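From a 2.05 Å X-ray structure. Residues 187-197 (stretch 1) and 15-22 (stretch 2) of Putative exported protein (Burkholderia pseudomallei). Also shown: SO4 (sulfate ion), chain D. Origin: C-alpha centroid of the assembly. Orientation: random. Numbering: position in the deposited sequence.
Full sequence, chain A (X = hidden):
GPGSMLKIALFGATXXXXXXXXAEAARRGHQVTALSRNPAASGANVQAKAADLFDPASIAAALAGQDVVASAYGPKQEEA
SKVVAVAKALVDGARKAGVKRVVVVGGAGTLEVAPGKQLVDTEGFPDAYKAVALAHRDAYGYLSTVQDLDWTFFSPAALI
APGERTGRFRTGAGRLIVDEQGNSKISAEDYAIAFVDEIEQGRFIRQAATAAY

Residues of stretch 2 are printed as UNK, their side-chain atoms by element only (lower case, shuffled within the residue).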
# COMPACT_ATOMS: atom_id res chain seq x y z
N SER A 187 11.19 -4.21 -8.32
CA SER A 187 10.27 -4.91 -9.21
C SER A 187 8.95 -5.04 -8.46
O SER A 187 8.92 -5.01 -7.22
CB SER A 187 10.78 -6.31 -9.61
OG SER A 187 10.51 -7.26 -8.58
N ALA A 188 7.86 -5.15 -9.21
CA ALA A 188 6.55 -5.19 -8.62
C ALA A 188 6.38 -6.52 -7.82
O ALA A 188 5.73 -6.56 -6.78
CB ALA A 188 5.48 -5.03 -9.72
N GLU A 189 7.03 -7.57 -8.30
CA GLU A 189 7.02 -8.88 -7.66
C GLU A 189 7.74 -8.77 -6.32
O GLU A 189 7.25 -9.28 -5.31
CB GLU A 189 7.73 -9.96 -8.54
CG GLU A 189 7.06 -10.35 -9.88
CD GLU A 189 7.08 -9.22 -10.91
OE1 GLU A 189 7.90 -8.28 -10.73
OE2 GLU A 189 6.25 -9.26 -11.87
N ASP A 190 8.93 -8.15 -6.33
CA ASP A 190 9.66 -7.94 -5.07
C ASP A 190 8.92 -7.01 -4.10
O ASP A 190 8.89 -7.27 -2.90
CB ASP A 190 11.11 -7.51 -5.29
CG ASP A 190 12.00 -8.70 -5.65
OD1 ASP A 190 11.70 -9.83 -5.21
OD2 ASP A 190 12.99 -8.51 -6.39
N TYR A 191 8.35 -5.91 -4.61
CA TYR A 191 7.54 -5.04 -3.75
C TYR A 191 6.41 -5.83 -3.07
O TYR A 191 6.15 -5.69 -1.86
CB TYR A 191 6.98 -3.85 -4.54
CG TYR A 191 6.02 -2.99 -3.73
CD1 TYR A 191 6.48 -1.89 -3.00
CD2 TYR A 191 4.64 -3.25 -3.76
CE1 TYR A 191 5.59 -1.09 -2.28
CE2 TYR A 191 3.74 -2.47 -3.03
CZ TYR A 191 4.22 -1.40 -2.30
OH TYR A 191 3.33 -0.62 -1.60
N ALA A 192 5.77 -6.71 -3.84
CA ALA A 192 4.73 -7.58 -3.30
C ALA A 192 5.30 -8.54 -2.19
O ALA A 192 4.69 -8.74 -1.14
CB ALA A 192 4.06 -8.36 -4.43
N ILE A 193 6.48 -9.12 -2.41
CA ILE A 193 7.14 -9.87 -1.32
C ILE A 193 7.24 -8.98 -0.06
O ILE A 193 6.78 -9.37 0.99
CB ILE A 193 8.52 -10.46 -1.72
CG1 ILE A 193 8.32 -11.50 -2.86
CG2 ILE A 193 9.22 -11.07 -0.48
CD1 ILE A 193 9.55 -12.20 -3.41
N ALA A 194 7.84 -7.81 -0.18
CA ALA A 194 7.94 -6.86 0.93
C ALA A 194 6.61 -6.54 1.63
O ALA A 194 6.54 -6.51 2.88
CB ALA A 194 8.62 -5.56 0.50
N PHE A 195 5.57 -6.33 0.83
CA PHE A 195 4.29 -5.80 1.29
C PHE A 195 3.64 -6.90 2.12
O PHE A 195 3.21 -6.67 3.27
CB PHE A 195 3.43 -5.40 0.07
CG PHE A 195 2.14 -4.68 0.40
CD1 PHE A 195 1.00 -5.38 0.81
CD2 PHE A 195 2.04 -3.30 0.22
CE1 PHE A 195 -0.20 -4.72 1.05
CE2 PHE A 195 0.83 -2.64 0.47
CZ PHE A 195 -0.29 -3.36 0.87
N VAL A 196 3.62 -8.11 1.55
CA VAL A 196 3.02 -9.26 2.25
C VAL A 196 3.89 -9.70 3.46
O VAL A 196 3.34 -10.13 4.48
CB VAL A 196 2.76 -10.43 1.26
CG1 VAL A 196 2.31 -11.67 2.02
CG2 VAL A 196 1.72 -10.06 0.18
N ASP A 197 5.22 -9.57 3.38
CA ASP A 197 6.09 -9.85 4.57
C ASP A 197 5.67 -8.89 5.69
O ASP A 197 5.62 -9.27 6.87
CB ASP A 197 7.60 -9.59 4.30
CG ASP A 197 8.29 -10.67 3.47
OD1 ASP A 197 7.77 -11.78 3.27
OD2 ASP A 197 9.41 -10.38 3.02
N UNK A 15 -4.80 -4.44 -10.38
CA UNK A 15 -3.73 -3.56 -10.83
C UNK A 15 -2.42 -4.32 -11.02
O UNK A 15 -2.31 -5.51 -10.70
N UNK A 16 -1.45 -3.62 -11.56
CA UNK A 16 -0.12 -4.12 -11.78
C UNK A 16 0.52 -4.46 -10.41
O UNK A 16 1.11 -5.56 -10.23
c UNK A 16 3.63 -1.62 -11.72
c UNK A 16 1.99 -3.40 -13.09
s UNK A 16 3.15 -3.34 -11.72
c UNK A 16 0.64 -3.01 -12.54
N UNK A 17 0.37 -3.56 -9.45
CA UNK A 17 0.86 -3.82 -8.08
C UNK A 17 -0.06 -4.76 -7.31
O UNK A 17 0.39 -5.71 -6.64
c UNK A 17 1.46 -2.83 -5.83
c UNK A 17 2.07 -1.62 -7.98
c UNK A 17 1.05 -2.51 -7.27
c UNK A 17 2.29 -0.25 -7.31
N UNK A 18 -1.36 -4.48 -7.41
CA UNK A 18 -2.35 -5.20 -6.63
C UNK A 18 -2.45 -6.68 -6.98
O UNK A 18 -2.57 -7.51 -6.09
N UNK A 19 -2.43 -7.00 -8.27
CA UNK A 19 -2.47 -8.41 -8.71
C UNK A 19 -1.28 -9.23 -8.18
O UNK A 19 -1.41 -10.42 -7.87
o UNK A 19 -1.30 -7.98 -10.79
c UNK A 19 -2.52 -8.48 -10.23
N UNK A 20 -0.13 -8.58 -8.06
CA UNK A 20 1.10 -9.23 -7.55
C UNK A 20 1.05 -9.43 -6.04
O UNK A 20 1.51 -10.45 -5.50
c UNK A 20 2.86 -7.80 -12.58
c UNK A 20 2.31 -8.43 -7.99
n UNK A 20 3.65 -8.14 -11.57
c UNK A 20 3.45 -7.75 -10.16
n UNK A 20 3.13 -8.19 -13.81
c UNK A 20 2.66 -8.80 -9.41
n UNK A 20 1.78 -7.08 -12.36
N UNK A 21 0.43 -8.49 -5.36
CA UNK A 21 0.17 -8.64 -3.94
C UNK A 21 -0.79 -9.82 -3.70
O UNK A 21 -0.50 -10.68 -2.87
c UNK A 21 0.78 -6.26 -3.34
c UNK A 21 -0.34 -7.31 -3.31
c UNK A 21 -0.87 -7.57 -1.89
c UNK A 21 0.38 -4.84 -2.92
N UNK A 22 -1.91 -9.88 -4.43
CA UNK A 22 -2.86 -10.95 -4.23
C UNK A 22 -2.24 -12.31 -4.48
O UNK A 22 -2.50 -13.24 -3.75
c UNK A 22 -4.11 -10.77 -5.12
S SO4 D . -1.56 -0.06 -10.84
O1 SO4 D . -0.77 -0.82 -9.83
O2 SO4 D . -2.06 -0.90 -11.97
O3 SO4 D . -2.74 0.62 -10.20
O4 SO4 D . -0.70 1.03 -11.40

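Position 15 carries no atom beyond its backbone. An ideal CB built there would lie 3.0 Å from sulfate O2, and the CA of position 15 already lies 3.3 Å from that O2. It is Gly-15.

Position 16 has three carbons and one sulfur in an unbranched chain, the sulfur flanked by carbons, and that sulfur touches Ala-188: a thioether, hence Met-16. Its CB points sideways, yet the chain end comes nearer, placing Met-16 SD 3.5 Å from Ala-188 CB. Met-16 N donates to sulfate O2 at 2.8 Å, with an angle of 168°.

Position 17 shows four carbons, forked at the first, one arm two carbons long, and one of these carbons touches the Tyr-191 ring. This is the isoleucine pattern, so Ile-17. Ile-17 CG2 lies 3.6 Å from Tyr-191 CE2, and Ile-17 N donates to sulfate O1 (3.0 Å, 170°). The sulfate, probably from the crystallisation liquor, thus binds the two successive amides of Met-16 and Ile-17.

Position 18 again lacks side-chain atoms, and a CB there would point away from stretch 1: Gly-18.

Position 19 has one carbon followed by one oxygen and no contact with stretch 1. It is Ser-19, and Ser-19 OG donates to Gly-15 O at 2.7 Å, turning the hydroxyl back onto the backbone of its own stretch, four residues earlier.

Position 20 has three carbons, a nitrogen, then a carbon bearing two more nitrogens, a guanidinium; one nitrogen meets the Glu-189 carboxylate and a carbon meets Ala-188. This is Arg-20. Arg-20 NE donates to Glu-189 OE2 (2.8 Å, 159°) within a salt bridge, the carboxylate oxygen lying at the guanidinium edge, near its plane. Arg-20 NH1 donates to Met-16 O (2.7 Å), while Arg-20 CD packs 3.4 Å from Ala-188 CB.

Position 21 repeats the four-carbon fork with one longer arm, its carbons lying among Tyr-191, Ala-192, Phe-195 and Val-196, identifying Ile-21. Ile-21 CD1 sits 3.7 Å from the centroid of the Phe-195 ring and 8° off the normal, a CH-pi contact over one face. The same Ile-21 CD1 meets the Tyr-191 ring at its edge, 4.1 Å from Tyr-191 CE2.

Position 22 has a single side-chain carbon, pointing away from stretch 1: Ala-22.

The contact joins two helices whose axes approach to 8.5 Å at 55°. The backbones come close at Ala-192, whose CA lies 4.7 Å from Ile-21 CA and whose CB lies 3.5 Å from Arg-20 O. Ile-21 is the central knob, contributing 91 Å² of the 431 Å² buried on both sides. The Arg-20–Glu-189 salt bridge adds a charged, directional link to this apolar packing.

Stretch 2 15-22: GMIGSRIA
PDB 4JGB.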